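Local coordinates for probable hydrolase (PDB 3OM8), which probably acts as an alpha/beta-hydrolase-fold enzyme, perhaps opening the ester ring of an enol-lactone such as that of 3-oxoadipate, at residues L29-N34 and R55-D60; Q116-L121 and I207-L212; S33-T38 and G99-G104. One frame throughout, in Å; residues are numbered along the deposited sequence. Where two conformers were deposited one is given.

Contact 1 of 3, residues L29-N34 and R55-D60; sequences LLALSN and RVLRYD
Leu29 to Ala31 pair in parallel with Arg55 to Leu57, the two strand axes 4.6 Å apart and 25° from parallel, as neighbours in the central sheet of the hydrolase fold. Leu30 N bonds to Arg55 O, Leu30 O takes Leu57 N, and Leu32 N runs almost straight to Leu57 O at 2.9 Å. On one face Leu29 reaches across to Leu57, CD1 to CB, and its CD2 lies on the aliphatic part of Arg55, while Ala31 CB meets Leu57 CD2. On the other face the tip of Leu32, CD1, touches Val56 CG1 at 3.7 Å, and the head of Arg58 goes on to Asp44 and Asp22. Tyr59, its CG between the backbone N and the carbonyl carbon (chi1 73°), swings its ring back toward the first strand, where its OH is hydrogen-bonded to Ser33 OG at 2.9 Å. One water accepts from Tyr59 N and lies 2.8 Å from both Leu32 O and Asn34 OD1, the latter also held by Trp43. A second sits 3.1 Å above the centre of the Tyr59 ring plane. Where direct strand pairing stops, the two waters bridge the diverging backbones, the second linking Asn34 N to Tyr59 O.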
# COMPACT_ATOMS: atom_id res chain seq x y z
N LEU B 29 -13.04 -5.20 23.99
CA LEU B 29 -13.17 -6.51 23.33
C LEU B 29 -12.71 -6.46 21.89
O LEU B 29 -13.14 -5.60 21.11
CB LEU B 29 -14.62 -7.01 23.41
CG LEU B 29 -14.99 -8.51 23.29
CD1 LEU B 29 -14.83 -9.00 21.88
CD2 LEU B 29 -14.19 -9.38 24.24
N LEU B 30 -11.81 -7.37 21.53
CA LEU B 30 -11.40 -7.56 20.15
C LEU B 30 -11.71 -8.99 19.70
O LEU B 30 -11.20 -9.95 20.28
CB LEU B 30 -9.90 -7.29 19.99
CG LEU B 30 -9.31 -7.72 18.64
CD1 LEU B 30 -10.00 -7.00 17.49
CD2 LEU B 30 -7.82 -7.49 18.60
N ALA B 31 -12.57 -9.12 18.69
CA ALA B 31 -12.96 -10.43 18.17
C ALA B 31 -12.18 -10.78 16.91
O ALA B 31 -12.05 -9.96 16.00
CB ALA B 31 -14.46 -10.48 17.89
N LEU B 32 -11.65 -12.00 16.87
CA LEU B 32 -10.91 -12.50 15.72
C LEU B 32 -11.73 -13.56 14.99
O LEU B 32 -12.35 -14.41 15.62
CB LEU B 32 -9.58 -13.11 16.17
CG LEU B 32 -8.77 -12.18 17.07
CD1 LEU B 32 -7.39 -12.75 17.36
CD2 LEU B 32 -8.65 -10.83 16.41
N SER B 33 -11.72 -13.52 13.66
CA SER B 33 -12.39 -14.54 12.85
C SER B 33 -11.41 -15.15 11.85
O SER B 33 -10.66 -14.43 11.19
CB SER B 33 -13.61 -13.95 12.15
OG SER B 33 -14.25 -14.92 11.35
N ASN B 34 -11.43 -16.48 11.74
CA ASN B 34 -10.35 -17.23 11.10
C ASN B 34 -10.48 -17.39 9.58
O ASN B 34 -11.51 -17.09 9.00
CB ASN B 34 -10.22 -18.62 11.73
CG ASN B 34 -10.34 -18.60 13.24
OD1 ASN B 34 -9.82 -17.72 13.90
ND2 ASN B 34 -11.04 -19.59 13.79
N ARG B 55 -9.23 -7.46 25.45
CA ARG B 55 -9.77 -8.78 25.72
C ARG B 55 -10.04 -9.41 24.37
O ARG B 55 -10.80 -8.87 23.57
CB ARG B 55 -11.07 -8.67 26.50
CG ARG B 55 -11.52 -9.96 27.16
CD ARG B 55 -12.87 -9.77 27.79
NE ARG B 55 -13.19 -10.85 28.71
CZ ARG B 55 -14.40 -11.08 29.19
NH1 ARG B 55 -14.61 -12.08 30.03
NH2 ARG B 55 -15.41 -10.31 28.81
N VAL B 56 -9.39 -10.54 24.10
CA VAL B 56 -9.49 -11.17 22.79
C VAL B 56 -10.49 -12.34 22.74
O VAL B 56 -10.30 -13.37 23.40
CB VAL B 56 -8.11 -11.64 22.28
CG1 VAL B 56 -8.23 -12.33 20.93
CG2 VAL B 56 -7.16 -10.46 22.21
N LEU B 57 -11.56 -12.16 21.97
CA LEU B 57 -12.51 -13.23 21.71
C LEU B 57 -12.10 -13.98 20.45
O LEU B 57 -11.99 -13.38 19.39
CB LEU B 57 -13.92 -12.68 21.51
CG LEU B 57 -14.94 -13.67 20.93
CD1 LEU B 57 -15.35 -14.68 21.98
CD2 LEU B 57 -16.17 -12.92 20.43
N ARG B 58 -11.85 -15.28 20.59
CA ARG B 58 -11.55 -16.16 19.46
C ARG B 58 -12.60 -17.27 19.37
O ARG B 58 -13.15 -17.68 20.39
CB ARG B 58 -10.17 -16.78 19.61
CG ARG B 58 -9.01 -15.83 19.33
CD ARG B 58 -7.69 -16.57 19.37
NE ARG B 58 -7.39 -17.06 20.71
CZ ARG B 58 -6.43 -17.94 20.98
NH1 ARG B 58 -5.69 -18.44 20.01
NH2 ARG B 58 -6.23 -18.33 22.23
N TYR B 59 -12.89 -17.75 18.16
CA TYR B 59 -13.82 -18.86 17.98
C TYR B 59 -13.48 -19.68 16.74
O TYR B 59 -12.86 -19.18 15.80
CB TYR B 59 -15.26 -18.35 17.91
CG TYR B 59 -15.59 -17.66 16.60
CD1 TYR B 59 -16.41 -18.26 15.66
CD2 TYR B 59 -15.07 -16.40 16.30
CE1 TYR B 59 -16.71 -17.64 14.46
CE2 TYR B 59 -15.37 -15.76 15.11
CZ TYR B 59 -16.18 -16.39 14.18
OH TYR B 59 -16.49 -15.79 12.98
N ASP B 60 -13.87 -20.96 16.75
CA ASP B 60 -13.78 -21.79 15.55
C ASP B 60 -15.06 -21.60 14.76
O ASP B 60 -16.16 -21.79 15.28
CB ASP B 60 -13.56 -23.26 15.92
CG ASP B 60 -12.15 -23.53 16.39
OD1 ASP B 60 -11.28 -22.69 16.07
OD2 ASP B 60 -11.90 -24.56 17.06
O HOH W 1 -10.91 -16.74 16.23
O HOH W 2 -13.51 -17.88 13.50

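Contact 2 of 3, residues Q116-L121 and I207-L212; sequences QRIERL and IERPTL
Glu119 OE1 lies at the edge of the Arg209 guanidinium, in its plane, in a 3.6 Å salt bridge to NH1, with the carboxylate turned 32° against the guanidinium. The Glu208 carboxylate also stands at the edge, weakly bonded to NH2, so the arginine joins two acids; over one face lies Pro210 CD. Bends at chi2 and chi3 fold the Arg209 chain back onto the backbone of the other segment, where NE donates to Ile118 O at 2.9 Å, the oxygen lying 35° out of the guanidinium plane. Glu119 O receives weaker bonds from NE and NH1. Beyond the turn at Glu119 and Arg120 the segments pair as parallel strands: Leu121 N bonds to Pro210 O and Leu212 N to Leu121 O. Leu121 and Thr211 lie side by side, and the Thr211 hydroxyl turns back to Arg209 O. The Arg120 side chain crosses that of Pro210 at about a right angle, CG to CB, while its NH2 binds Phe263 O and Ala205 O of the second subunit. The contact joins the beginnings of strands 118-124 and 211-216: Ile118 and Leu121 pack on helix 102-113, Pro210 and Leu212 on Phe263 of helix 253-264, and strand 95-100 flanks segment 116-121.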
# COMPACT_ATOMS: atom_id res chain seq x y z
N GLN B 116 -23.73 -1.24 14.33
CA GLN B 116 -23.84 -0.83 15.72
C GLN B 116 -23.14 -1.78 16.70
O GLN B 116 -22.94 -1.45 17.87
CB GLN B 116 -25.31 -0.66 16.11
CG GLN B 116 -26.07 -1.97 16.33
CD GLN B 116 -26.53 -2.64 15.04
OE1 GLN B 116 -26.31 -2.14 13.93
NE2 GLN B 116 -27.21 -3.78 15.18
N ARG B 117 -22.78 -2.98 16.22
CA ARG B 117 -22.08 -3.96 17.05
C ARG B 117 -20.56 -3.90 16.85
O ARG B 117 -19.81 -4.56 17.58
CB ARG B 117 -22.57 -5.39 16.73
CG ARG B 117 -24.09 -5.61 16.76
CD ARG B 117 -24.70 -5.34 18.13
NE ARG B 117 -24.15 -6.19 19.18
CZ ARG B 117 -24.69 -7.33 19.58
NH1 ARG B 117 -25.80 -7.78 19.00
NH2 ARG B 117 -24.12 -8.03 20.55
N ILE B 118 -20.12 -3.12 15.86
CA ILE B 118 -18.70 -3.05 15.50
C ILE B 118 -18.06 -1.69 15.82
O ILE B 118 -18.59 -0.63 15.44
CB ILE B 118 -18.48 -3.33 13.99
CG1 ILE B 118 -19.04 -4.69 13.58
CG2 ILE B 118 -17.00 -3.24 13.66
CD1 ILE B 118 -18.41 -5.88 14.29
N GLU B 119 -16.93 -1.71 16.51
CA GLU B 119 -16.15 -0.50 16.76
C GLU B 119 -15.25 -0.25 15.56
O GLU B 119 -15.67 0.34 14.57
CB GLU B 119 -15.31 -0.64 18.03
CG GLU B 119 -15.67 0.32 19.16
CD GLU B 119 -15.20 1.73 18.88
OE1 GLU B 119 -15.58 2.29 17.83
OE2 GLU B 119 -14.46 2.29 19.72
N ARG B 120 -14.01 -0.72 15.65
CA ARG B 120 -13.09 -0.62 14.52
C ARG B 120 -12.93 -1.95 13.78
O ARG B 120 -13.01 -3.03 14.38
CB ARG B 120 -11.74 -0.06 14.97
CG ARG B 120 -11.88 1.37 15.51
CD ARG B 120 -10.54 2.02 15.85
NE ARG B 120 -10.76 3.22 16.65
CZ ARG B 120 -9.80 4.00 17.14
NH1 ARG B 120 -10.12 5.06 17.86
NH2 ARG B 120 -8.52 3.72 16.91
N LEU B 121 -12.71 -1.87 12.47
CA LEU B 121 -12.71 -3.05 11.63
C LEU B 121 -11.37 -3.25 10.93
O LEU B 121 -10.87 -2.35 10.25
CB LEU B 121 -13.84 -2.95 10.61
CG LEU B 121 -14.08 -4.06 9.59
CD1 LEU B 121 -14.60 -5.36 10.27
CD2 LEU B 121 -15.06 -3.55 8.53
N ILE B 207 -20.32 1.38 4.21
CA ILE B 207 -19.65 1.15 5.48
C ILE B 207 -19.15 2.46 6.11
O ILE B 207 -18.52 3.28 5.44
CB ILE B 207 -18.49 0.16 5.32
CG1 ILE B 207 -19.04 -1.23 5.03
CG2 ILE B 207 -17.61 0.15 6.57
CD1 ILE B 207 -18.00 -2.25 4.66
N GLU B 208 -19.46 2.65 7.39
CA GLU B 208 -19.04 3.85 8.12
C GLU B 208 -18.25 3.53 9.38
O GLU B 208 -18.10 4.39 10.25
CB GLU B 208 -20.24 4.75 8.44
CG GLU B 208 -21.49 4.03 8.97
CD GLU B 208 -21.38 3.64 10.44
OE1 GLU B 208 -21.72 4.47 11.31
OE2 GLU B 208 -20.97 2.50 10.73
N ARG B 209 -17.74 2.30 9.49
CA ARG B 209 -16.80 1.96 10.55
C ARG B 209 -15.37 2.28 10.08
O ARG B 209 -15.05 2.12 8.90
CB ARG B 209 -16.90 0.48 10.94
CG ARG B 209 -18.30 -0.03 11.32
CD ARG B 209 -19.09 1.00 12.12
NE ARG B 209 -18.40 1.37 13.35
CZ ARG B 209 -18.35 2.59 13.86
NH1 ARG B 209 -17.68 2.80 14.98
NH2 ARG B 209 -18.97 3.60 13.26
N PRO B 210 -14.51 2.73 11.01
CA PRO B 210 -13.11 2.92 10.64
C PRO B 210 -12.54 1.58 10.21
O PRO B 210 -12.65 0.62 10.96
CB PRO B 210 -12.45 3.37 11.94
CG PRO B 210 -13.58 3.97 12.73
CD PRO B 210 -14.77 3.12 12.40
N THR B 211 -11.92 1.53 9.04
CA THR B 211 -11.45 0.28 8.49
C THR B 211 -9.97 0.29 8.13
O THR B 211 -9.51 1.17 7.41
CB THR B 211 -12.24 -0.06 7.22
OG1 THR B 211 -13.64 -0.07 7.52
CG2 THR B 211 -11.82 -1.41 6.68
N LEU B 212 -9.24 -0.70 8.61
CA LEU B 212 -7.88 -0.97 8.14
C LEU B 212 -7.89 -2.23 7.27
O LEU B 212 -8.43 -3.25 7.67
CB LEU B 212 -6.93 -1.17 9.31
CG LEU B 212 -5.55 -1.72 8.95
CD1 LEU B 212 -4.78 -0.70 8.11
CD2 LEU B 212 -4.75 -2.07 10.20

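Contact 3 of 3, residues S33-T38 and G99-G104; sequences SNSIGT and GLSLGG. With EDO (1,2-ethanediol), chain F.
Gly99 lies beside Ser33 in a parallel bridge where strand 95-100 runs into a Gly-x-Ser-x-Gly turn, which fits the nucleophile elbow of the alpha/beta hydrolase fold. Gly99 CA approaches Ser33 O at 3.4 Å, and the same oxygen accepts Leu100 N along a nearly straight bond. The side chain of Leu100 reaches over, CD2 resting on Ser35 CB. Ser101 follows at the tip, with phi 58° and psi -119°, the strained conformation expected of such an elbow; its OG makes a weak hydrogen bond to His246, consistent with a Ser-His-Asp triad that would include Asp219. Ser101 OG is also hydrogen-bonded, at 2.8 Å, to O2 of a 1,2-ethanediol molecule, probably picked up from the crystallisation liquor. Leu102 opens helix 102-113. Leu102 N donates to the diol O2 at 3.0 Å, and Ile36 N donates to it from the opposing loop at 3.3 Å, so this oxygen is gripped by two backbone N-H groups and the serine hydroxyl. The two N-H groups occupy positions like those of the oxyanion hole in related hydrolases. Ile36 CG2 also packs on the diol C2, and Ile36 CB faces Leu102 CD2 more loosely. Gly103 N gives a weak bond to Asn34 O. With no side chain at Gly103, the first helical turn settles against the end of strand 29-33, Gly103 CA lying 3.2 Å from Ser33 OG.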
# COMPACT_ATOMS: atom_id res chain seq x y z
N SER B 33 -11.72 -13.52 13.66
CA SER B 33 -12.39 -14.54 12.85
C SER B 33 -11.41 -15.15 11.85
O SER B 33 -10.66 -14.43 11.19
CB SER B 33 -13.61 -13.95 12.15
OG SER B 33 -14.25 -14.92 11.35
N ASN B 34 -11.43 -16.48 11.74
CA ASN B 34 -10.35 -17.23 11.10
C ASN B 34 -10.48 -17.39 9.58
O ASN B 34 -11.51 -17.09 9.00
CB ASN B 34 -10.22 -18.62 11.73
CG ASN B 34 -10.34 -18.60 13.24
OD1 ASN B 34 -9.82 -17.72 13.90
ND2 ASN B 34 -11.04 -19.59 13.79
N SER B 35 -9.41 -17.87 8.96
CA SER B 35 -9.46 -18.28 7.56
C SER B 35 -10.25 -19.58 7.46
O SER B 35 -10.37 -20.33 8.43
CB SER B 35 -8.05 -18.52 7.02
OG SER B 35 -8.07 -19.18 5.76
N ILE B 36 -10.79 -19.85 6.28
CA ILE B 36 -11.37 -21.16 6.00
C ILE B 36 -10.27 -22.19 6.24
O ILE B 36 -9.09 -21.91 6.01
CB ILE B 36 -11.83 -21.24 4.53
CG1 ILE B 36 -12.70 -22.45 4.28
CG2 ILE B 36 -10.61 -21.26 3.60
CD1 ILE B 36 -13.03 -22.61 2.82
N GLY B 37 -10.64 -23.38 6.70
CA GLY B 37 -9.67 -24.44 6.86
C GLY B 37 -8.74 -24.32 8.06
O GLY B 37 -7.79 -25.10 8.18
N THR B 38 -8.98 -23.35 8.94
CA THR B 38 -8.12 -23.21 10.11
C THR B 38 -8.93 -23.21 11.39
O THR B 38 -10.16 -23.28 11.36
CB THR B 38 -7.26 -21.91 10.08
OG1 THR B 38 -8.10 -20.76 10.26
CG2 THR B 38 -6.47 -21.78 8.77
N GLY B 99 -10.80 -9.91 10.99
CA GLY B 99 -11.07 -11.14 10.26
C GLY B 99 -10.07 -11.32 9.13
O GLY B 99 -9.80 -10.38 8.39
N LEU B 100 -9.52 -12.52 9.02
CA LEU B 100 -8.59 -12.83 7.94
C LEU B 100 -9.25 -13.74 6.90
O LEU B 100 -9.84 -14.77 7.25
CB LEU B 100 -7.31 -13.46 8.49
CG LEU B 100 -6.16 -13.66 7.49
CD1 LEU B 100 -4.83 -13.22 8.10
CD2 LEU B 100 -6.08 -15.10 7.05
N SER B 101 -9.16 -13.36 5.63
CA SER B 101 -9.78 -14.11 4.55
C SER B 101 -11.30 -14.26 4.74
O SER B 101 -12.02 -13.26 4.78
CB SER B 101 -9.10 -15.47 4.37
OG SER B 101 -9.17 -15.87 3.02
N LEU B 102 -11.79 -15.50 4.86
CA LEU B 102 -13.22 -15.71 5.11
C LEU B 102 -13.68 -14.86 6.29
O LEU B 102 -14.71 -14.20 6.23
CB LEU B 102 -13.55 -17.20 5.35
CG LEU B 102 -15.02 -17.53 5.71
CD1 LEU B 102 -16.00 -17.04 4.64
CD2 LEU B 102 -15.22 -19.02 5.98
N GLY B 103 -12.90 -14.86 7.37
CA GLY B 103 -13.18 -14.01 8.51
C GLY B 103 -13.34 -12.55 8.10
O GLY B 103 -14.14 -11.80 8.68
N GLY B 104 -12.59 -12.14 7.09
CA GLY B 104 -12.66 -10.76 6.60
C GLY B 104 -13.96 -10.47 5.88
O GLY B 104 -14.47 -9.34 5.91
C1 EDO F . -12.01 -17.35 1.47
O1 EDO F . -11.25 -17.54 0.26
C2 EDO F . -11.66 -18.44 2.49
O2 EDO F . -10.82 -18.01 3.58

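Overall arrangement
From the N terminus, strand 29-33 starts two closures at once. Contact 1 comes first, closing a loop of 20 residues that contains helix 47-51 and completing a beta-alpha-beta unit. Contact 3 shares Ser33 and Asn34 with it and closes a loop of 60 residues, so segment 55-60 falls within that longer loop. After helix 102-113 contact 2 opens, separate in series, and closes 85 mostly helical residues to bring strand 211-216 beside strand 118-124. The contacts neither cross nor touch otherwise, yet all reach one sheet: contact 1 joins strands 55-59 and 29-33, contact 3 links 29-33 to 95-100 at the probable active site, and contact 2, centred about 17 Å from contact 3, continues toward the far edge.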